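Long-range contacts in Lin1840 protein (Listeria innocua serovar 6a, PDB 4ZO9), which probably hydrolyses terminal, non-reducing beta-D-glucosyl residues and releases beta-D-glucose, as a family 3 glycoside hydrolase: residues V234-N239 against W271-E276; V266-W271 against V298-M303. The protein carries 2 engineered substitutions. All coordinates share one frame; numbering follows the deposited sequence.

Interaction 1 (V234-N239 against W271-E276); sequences VMTAFN and WGAVAE. With GLC (alpha-D-glucopyranose), chain C; BGC (beta-D-glucopyranose), chain G; BGC (beta-D-glucopyranose), chain B.
F238 and E276 each set CG anti to their own carbonyl carbon (chi1 -68° and -70°). The E276 chain then runs extended and brings its carboxylate to the F238 ring. The two planes are 25° apart. E276 OE1 lies 3.4 Å from F238 CD1, neither squarely over the face nor at the edge. W271 O comes to the ring edge in its plane, 3.2 Å from F238 CE1. A273 CB packs 4.2 Å from F238 CD1 and also touches the T236 side chain. No direct hydrogen bond joins the segments. A water spans them instead, donating to F238 O and, over a short 2.5 Å, to E276 OE1. E276 OE2 forms a salt bridge with R572 of the second subunit, so the carboxylate is held from both of its oxygens.

The contact lines the sugar site. A beta-glucose is bound through its C1 to O3 of a second glucose, which is modelled as both anomers. O2 of that beta-glucose meets the F238 ring edge, 3.4 Å from CE2. The W271 indole lies with one face against the second glucose, whose C5 sits 3.8 Å above the ring plane, offset toward the rim. R572 of the second subunit also bonds this sugar, so the site draws on both subunits.

T236 ends strand 233-236, which runs between strands 187-193 and 267-268 in the parallel sheet. The contact sets the loop after this strand against the start of helix 273-279, where E276 N bonds G272 O.

Interaction 2 (V266-W271 against V298-M303); sequences VLISAW and VDLEMM. Engineered in segment 266-271: A270 (natural residue Asp). With GLC (alpha-D-glucopyranose), chain C; BGC (beta-D-glucopyranose), chain G; BGC (beta-D-glucopyranose), chain B.
Backbone bonds from D299 N to L267 O (2.7 Å) and from S269 N to L300 O (2.9 Å) set the two segments side by side. I268 and L300 make a single beta bridge.

Side chains add two more bonds. D299 OD2 takes L267 N at 3.1 Å, from above the carboxylate plane. This aspartate also forms salt bridges with R258 and R331. S269 OG stands between the backbone N and the carbonyl carbon (chi1 84°), where it accepts M302 N at 2.9 Å and donates to A270 O. A water donates to it as well.

I268 packs on one side of the bonded backbones and L267 on the other; W271 and M303 meet at the end. I268 CD1 lies 3.6 Å from M302 CE. It also touches L300 CD2. L267 CD2 packs on V298. M303 CB lies over the six-membered ring of W271, a CH-pi contact 3.8 Å from the centroid. M302 SD reaches W271 obliquely in a Met-aromatic contact. It also lies 3.5 Å from C6 of the beta-glucose whose C1 is joined to O3 of the second sugar.

A270 is engineered from Asp. Strands 267-268 and 301-302 are the seventh and eighth of a TIM barrel, and their pairing closes it beside the sugar site.

Overall arrangement
Of the segments, V234-N239 comes first, on the sixth barrel strand; its loop meets W271-E276 later in the chain. Interaction 1 closes a span of 31 residues that includes helix 250-260 and strand 267-268. Interaction 2 starts inside that span, at V266, and closes 26 residues holding helices 273-279 and 286-295. The segments alternate, so the two contacts cross rather than nest. W271 belongs to both. Their centres lie about 7 Å apart. T236 N probably bonds I268 O, and G272 N probably bonds M302 O, which links the pair further. Together they tie the sixth, seventh and eighth barrel strands to the start of helix 273-279, beside the bound sugar.

Interaction 1 (V234-N239 against W271-E276)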
loop_
_atom_site.group_PDB
_atom_site.type_symbol
_atom_site.label_atom_id
_atom_site.label_comp_id
_atom_site.label_asym_id
_atom_site.label_seq_id
_atom_site.Cartn_x
_atom_site.Cartn_y
_atom_site.Cartn_z
ATOM N N VAL A 234 -19.602 -20.087 -1.905
ATOM C CA VAL A 234 -18.680 -18.970 -1.752
ATOM C C VAL A 234 -18.551 -18.608 -0.295
ATOM O O VAL A 234 -19.539 -18.609 0.421
ATOM C CB VAL A 234 -19.164 -17.719 -2.547
ATOM C CG1 VAL A 234 -18.239 -16.517 -2.362
ATOM C CG2 VAL A 234 -19.269 -18.051 -4.028
ATOM N N MET A 235 -17.354 -18.266 0.147
ATOM C CA MET A 235 -17.146 -17.812 1.562
ATOM C C MET A 235 -16.822 -16.292 1.614
ATOM O O MET A 235 -16.082 -15.788 0.753
ATOM C CB MET A 235 -16.056 -18.670 2.262
ATOM C CG MET A 235 -15.779 -18.265 3.703
ATOM S SD MET A 235 -14.287 -18.997 4.402
ATOM C CE MET A 235 -14.810 -20.739 4.454
ATOM N N THR A 236 -17.378 -15.570 2.606
ATOM C CA THR A 236 -17.155 -14.138 2.722
ATOM C C THR A 236 -15.735 -13.925 3.234
ATOM O O THR A 236 -15.105 -14.874 3.803
ATOM C CB THR A 236 -18.112 -13.467 3.721
ATOM O OG1 THR A 236 -17.816 -13.928 5.059
ATOM C CG2 THR A 236 -19.574 -13.743 3.405
ATOM N N ALA A 237 -15.235 -12.693 3.058
ATOM C CA ALA A 237 -13.963 -12.300 3.586
ATOM C C ALA A 237 -14.039 -11.494 4.937
ATOM O O ALA A 237 -15.030 -10.823 5.234
ATOM C CB ALA A 237 -13.283 -11.456 2.510
ATOM N N PHE A 238 -12.969 -11.575 5.737
ATOM C CA PHE A 238 -12.771 -10.805 6.957
ATOM C C PHE A 238 -12.721 -9.275 6.867
ATOM O O PHE A 238 -13.210 -8.592 7.796
ATOM C CB PHE A 238 -11.524 -11.257 7.666
ATOM C CG PHE A 238 -11.638 -12.651 8.228
ATOM C CD1 PHE A 238 -12.584 -12.959 9.184
ATOM C CD2 PHE A 238 -10.831 -13.667 7.747
ATOM C CE1 PHE A 238 -12.666 -14.222 9.709
ATOM C CE2 PHE A 238 -10.904 -14.948 8.294
ATOM C CZ PHE A 238 -11.816 -15.213 9.253
ATOM N N ASN A 239 -12.123 -8.797 5.774
ATOM C CA ASN A 239 -11.837 -7.371 5.495
ATOM C C ASN A 239 -13.051 -6.565 5.123
ATOM O O ASN A 239 -14.041 -7.111 4.621
ATOM C CB ASN A 239 -10.837 -7.238 4.334
ATOM C CG ASN A 239 -11.220 -8.097 3.104
ATOM O OD1 ASN A 239 -11.136 -9.350 3.144
ATOM N ND2 ASN A 239 -11.632 -7.442 2.022
ATOM N N TRP A 271 -15.011 -17.712 9.380
ATOM C CA TRP A 271 -15.149 -17.997 10.790
ATOM C C TRP A 271 -15.368 -16.751 11.660
ATOM O O TRP A 271 -14.478 -15.918 11.764
ATOM C CB TRP A 271 -13.924 -18.720 11.293
ATOM C CG TRP A 271 -14.061 -19.029 12.735
ATOM C CD1 TRP A 271 -14.149 -18.126 13.770
ATOM C CD2 TRP A 271 -14.123 -20.324 13.343
ATOM N NE1 TRP A 271 -14.265 -18.787 14.965
ATOM C CE2 TRP A 271 -14.235 -20.134 14.729
ATOM C CE3 TRP A 271 -14.056 -21.611 12.858
ATOM C CZ2 TRP A 271 -14.318 -21.195 15.631
ATOM C CZ3 TRP A 271 -14.125 -22.688 13.784
ATOM C CH2 TRP A 271 -14.260 -22.460 15.120
ATOM N N GLY A 272 -16.530 -16.672 12.316
ATOM C CA GLY A 272 -16.872 -15.550 13.158
ATOM C C GLY A 272 -17.161 -14.220 12.464
ATOM O O GLY A 272 -17.556 -13.269 13.130
ATOM N N ALA A 273 -16.981 -14.145 11.141
ATOM C CA ALA A 273 -17.084 -12.887 10.453
ATOM C C ALA A 273 -18.453 -12.153 10.625
ATOM O O ALA A 273 -18.520 -10.904 10.500
ATOM C CB ALA A 273 -16.783 -13.111 8.989
ATOM N N VAL A 274 -19.523 -12.927 10.895
ATOM C CA VAL A 274 -20.840 -12.333 11.132
ATOM C C VAL A 274 -20.805 -11.475 12.413
ATOM O O VAL A 274 -21.182 -10.289 12.376
ATOM C CB VAL A 274 -21.986 -13.384 11.178
ATOM C CG1 VAL A 274 -23.274 -12.771 11.743
ATOM C CG2 VAL A 274 -22.225 -13.975 9.822
ATOM N N ALA A 275 -20.323 -12.048 13.512
ATOM C CA ALA A 275 -20.210 -11.349 14.816
ATOM C C ALA A 275 -19.152 -10.248 14.741
ATOM O O ALA A 275 -19.288 -9.222 15.336
ATOM C CB ALA A 275 -19.824 -12.312 15.929
ATOM N N GLU A 276 -18.093 -10.495 14.008
ATOM C CA GLU A 276 -16.952 -9.542 13.918
ATOM C C GLU A 276 -17.326 -8.220 13.272
ATOM O O GLU A 276 -16.591 -7.238 13.434
ATOM C CB GLU A 276 -15.788 -10.214 13.162
ATOM C CG GLU A 276 -15.174 -11.329 14.000
ATOM C CD GLU A 276 -14.205 -12.243 13.305
ATOM O OE1 GLU A 276 -13.781 -11.949 12.170
ATOM O OE2 GLU A 276 -13.787 -13.232 13.962
HETATM C C1 GLC C . -9.913 -18.939 13.286
HETATM C C2 GLC C . -9.694 -18.985 11.833
HETATM C C3 GLC C . -10.550 -20.144 11.296
HETATM C C4 GLC C . -10.218 -21.428 12.065
HETATM C C5 GLC C . -10.298 -21.196 13.574
HETATM C C6 GLC C . -9.651 -22.238 14.376
HETATM O O1 GLC C . -11.308 -18.779 13.458
HETATM O O2 GLC C . -10.077 -17.713 11.327
HETATM O O3 GLC C . -10.281 -20.432 9.882
HETATM O O4 GLC C . -11.151 -22.445 11.643
HETATM O O5 GLC C . -9.409 -20.169 13.868
HETATM O O6 GLC C . -10.354 -23.386 14.043
HETATM C C2 BGC G . -9.856 -19.008 11.907
HETATM C C3 BGC G . -10.618 -20.184 11.308
HETATM C C4 BGC G . -10.322 -21.458 12.105
HETATM C C5 BGC G . -10.274 -21.289 13.624
HETATM C C6 BGC G . -9.481 -22.426 14.221
HETATM C C1 BGC G . -10.120 -18.937 13.398
HETATM O O1 BGC G . -9.451 -17.789 13.926
HETATM O O2 BGC G . -10.232 -17.753 11.341
HETATM O O3 BGC G . -10.279 -20.416 9.922
HETATM O O4 BGC G . -11.332 -22.431 11.800
HETATM O O5 BGC G . -9.603 -20.111 14.022
HETATM O O6 BGC G . -10.084 -23.611 13.750
HETATM C C2 BGC B . -10.036 -19.357 7.732
HETATM C C3 BGC B . -10.780 -19.742 6.452
HETATM C C4 BGC B . -11.315 -21.140 6.660
HETATM C C5 BGC B . -12.531 -21.043 7.596
HETATM C C6 BGC B . -12.930 -22.425 8.092
HETATM C C1 BGC B . -10.948 -19.576 8.976
HETATM O O2 BGC B . -9.586 -18.001 7.668
HETATM O O3 BGC B . -9.917 -19.723 5.319
HETATM O O4 BGC B . -11.668 -21.677 5.438
HETATM O O5 BGC B . -12.297 -20.056 8.700
HETATM O O6 BGC B . -11.890 -22.860 8.957
HETATM O O HOH W 1 -13.993 -10.085 10.457
#

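Interaction 2 (V266-W271 against V298-M303)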
loop_
_atom_site.group_PDB
_atom_site.type_symbol
_atom_site.label_atom_id
_atom_site.label_comp_id
_atom_site.label_asym_id
_atom_site.label_seq_id
_atom_site.Cartn_x
_atom_site.Cartn_y
_atom_site.Cartn_z
ATOM N N VAL A 266 -25.001 -21.450 -1.547
ATOM C CA VAL A 266 -24.752 -21.076 -0.147
ATOM C C VAL A 266 -23.588 -20.076 -0.046
ATOM O O VAL A 266 -22.489 -20.295 -0.584
ATOM C CB VAL A 266 -24.467 -22.333 0.719
ATOM C CG1 VAL A 266 -24.069 -21.945 2.141
ATOM C CG2 VAL A 266 -25.710 -23.213 0.789
ATOM N N LEU A 267 -23.870 -18.954 0.597
ATOM C CA LEU A 267 -22.844 -17.972 1.004
ATOM C C LEU A 267 -22.660 -18.268 2.471
ATOM O O LEU A 267 -23.599 -18.123 3.226
ATOM C CB LEU A 267 -23.285 -16.518 0.742
ATOM C CG LEU A 267 -22.334 -15.366 1.090
ATOM C CD1 LEU A 267 -21.024 -15.570 0.363
ATOM C CD2 LEU A 267 -22.992 -14.038 0.745
ATOM N N ILE A 268 -21.464 -18.756 2.827
ATOM C CA ILE A 268 -21.066 -19.090 4.222
ATOM C C ILE A 268 -20.122 -18.032 4.689
ATOM O O ILE A 268 -19.301 -17.553 3.907
ATOM C CB ILE A 268 -20.329 -20.467 4.309
ATOM C CG1 ILE A 268 -20.067 -20.825 5.755
ATOM C CG2 ILE A 268 -19.006 -20.479 3.508
ATOM C CD1 ILE A 268 -19.487 -22.208 5.987
ATOM N N SER A 269 -20.209 -17.671 5.955
ATOM C CA SER A 269 -19.345 -16.653 6.515
ATOM C C SER A 269 -17.995 -17.221 6.735
ATOM O O SER A 269 -17.875 -18.385 6.988
ATOM C CB SER A 269 -19.888 -16.141 7.862
ATOM O OG SER A 269 -19.521 -16.950 8.968
ATOM N N ALA A 270 -16.952 -16.401 6.670
ATOM C CA ALA A 270 -15.693 -16.876 7.231
ATOM C C ALA A 270 -15.914 -17.019 8.730
ATOM O O ALA A 270 -16.844 -16.460 9.299
ATOM C CB ALA A 270 -14.557 -15.932 6.992
ATOM N N TRP A 271 -15.011 -17.712 9.380
ATOM C CA TRP A 271 -15.149 -17.997 10.790
ATOM C C TRP A 271 -15.368 -16.751 11.660
ATOM O O TRP A 271 -14.478 -15.918 11.764
ATOM C CB TRP A 271 -13.924 -18.720 11.293
ATOM C CG TRP A 271 -14.061 -19.029 12.735
ATOM C CD1 TRP A 271 -14.149 -18.126 13.770
ATOM C CD2 TRP A 271 -14.123 -20.324 13.343
ATOM N NE1 TRP A 271 -14.265 -18.787 14.965
ATOM C CE2 TRP A 271 -14.235 -20.134 14.729
ATOM C CE3 TRP A 271 -14.056 -21.611 12.858
ATOM C CZ2 TRP A 271 -14.318 -21.195 15.631
ATOM C CZ3 TRP A 271 -14.125 -22.688 13.784
ATOM C CH2 TRP A 271 -14.260 -22.460 15.120
ATOM N N VAL A 298 -26.029 -13.689 3.498
ATOM C CA VAL A 298 -25.143 -14.702 4.100
ATOM C C VAL A 298 -26.072 -15.803 4.595
ATOM O O VAL A 298 -26.928 -15.524 5.405
ATOM C CB VAL A 298 -24.335 -14.186 5.303
ATOM C CG1 VAL A 298 -23.611 -15.338 6.023
ATOM C CG2 VAL A 298 -23.338 -13.169 4.855
ATOM N N ASP A 299 -25.900 -17.021 4.096
ATOM C CA ASP A 299 -26.813 -18.122 4.430
ATOM C C ASP A 299 -26.456 -18.925 5.634
ATOM O O ASP A 299 -27.317 -19.651 6.151
ATOM C CB ASP A 299 -26.893 -19.071 3.279
ATOM C CG ASP A 299 -27.401 -18.398 2.051
ATOM O OD1 ASP A 299 -28.272 -17.528 2.221
ATOM O OD2 ASP A 299 -26.909 -18.711 0.927
ATOM N N LEU A 300 -25.195 -18.837 6.056
ATOM C CA LEU A 300 -24.630 -19.855 6.963
ATOM C C LEU A 300 -23.559 -19.193 7.834
ATOM O O LEU A 300 -22.535 -18.740 7.338
ATOM C CB LEU A 300 -24.092 -21.074 6.180
ATOM C CG LEU A 300 -23.652 -22.249 7.054
ATOM C CD1 LEU A 300 -24.668 -22.749 8.096
ATOM C CD2 LEU A 300 -23.171 -23.433 6.254
ATOM N N GLU A 301 -23.863 -19.060 9.122
ATOM C CA GLU A 301 -23.004 -18.377 10.058
ATOM C C GLU A 301 -22.024 -19.393 10.656
ATOM O O GLU A 301 -22.450 -20.295 11.339
ATOM C CB GLU A 301 -23.845 -17.738 11.182
ATOM C CG GLU A 301 -22.968 -16.909 12.155
ATOM C CD GLU A 301 -23.746 -16.132 13.183
ATOM O OE1 GLU A 301 -25.005 -16.218 13.236
ATOM O OE2 GLU A 301 -23.066 -15.447 13.954
ATOM N N MET A 302 -20.723 -19.220 10.390
ATOM C CA MET A 302 -19.726 -20.159 10.869
ATOM C C MET A 302 -19.303 -19.896 12.318
ATOM O O MET A 302 -18.552 -18.936 12.591
ATOM C CB MET A 302 -18.490 -20.150 9.975
ATOM C CG MET A 302 -17.382 -21.119 10.380
ATOM S SD MET A 302 -15.920 -20.989 9.339
ATOM C CE MET A 302 -16.477 -21.723 7.831
ATOM N N MET A 303 -19.799 -20.753 13.232
ATOM C CA MET A 303 -19.377 -20.780 14.650
ATOM C C MET A 303 -19.590 -19.517 15.516
ATOM O O MET A 303 -18.965 -19.342 16.526
ATOM C CB MET A 303 -17.933 -21.224 14.742
ATOM C CG MET A 303 -17.767 -22.719 14.871
ATOM S SD MET A 303 -18.586 -23.443 16.324
ATOM C CE MET A 303 -17.355 -23.190 17.592
HETATM C C1 GLC C . -9.913 -18.939 13.286
HETATM C C2 GLC C . -9.694 -18.985 11.833
HETATM C C3 GLC C . -10.550 -20.144 11.296
HETATM C C4 GLC C . -10.218 -21.428 12.065
HETATM C C5 GLC C . -10.298 -21.196 13.574
HETATM C C6 GLC C . -9.651 -22.238 14.376
HETATM O O1 GLC C . -11.308 -18.779 13.458
HETATM O O2 GLC C . -10.077 -17.713 11.327
HETATM O O3 GLC C . -10.281 -20.432 9.882
HETATM O O4 GLC C . -11.151 -22.445 11.643
HETATM O O5 GLC C . -9.409 -20.169 13.868
HETATM O O6 GLC C . -10.354 -23.386 14.043
HETATM C C2 BGC G . -9.856 -19.008 11.907
HETATM C C3 BGC G . -10.618 -20.184 11.308
HETATM C C4 BGC G . -10.322 -21.458 12.105
HETATM C C5 BGC G . -10.274 -21.289 13.624
HETATM C C6 BGC G . -9.481 -22.426 14.221
HETATM C C1 BGC G . -10.120 -18.937 13.398
HETATM O O1 BGC G . -9.451 -17.789 13.926
HETATM O O2 BGC G . -10.232 -17.753 11.341
HETATM O O3 BGC G . -10.279 -20.416 9.922
HETATM O O4 BGC G . -11.332 -22.431 11.800
HETATM O O5 BGC G . -9.603 -20.111 14.022
HETATM O O6 BGC G . -10.084 -23.611 13.750
HETATM C C2 BGC B . -10.036 -19.357 7.732
HETATM C C3 BGC B . -10.780 -19.742 6.452
HETATM C C4 BGC B . -11.315 -21.140 6.660
HETATM C C5 BGC B . -12.531 -21.043 7.596
HETATM C C6 BGC B . -12.930 -22.425 8.092
HETATM C C1 BGC B . -10.948 -19.576 8.976
HETATM O O2 BGC B . -9.586 -18.001 7.668
HETATM O O3 BGC B . -9.917 -19.723 5.319
HETATM O O4 BGC B . -11.668 -21.677 5.438
HETATM O O5 BGC B . -12.297 -20.056 8.700
HETATM O O6 BGC B . -11.890 -22.860 8.957
HETATM O O HOH W 2 -19.708 -15.787 11.832
#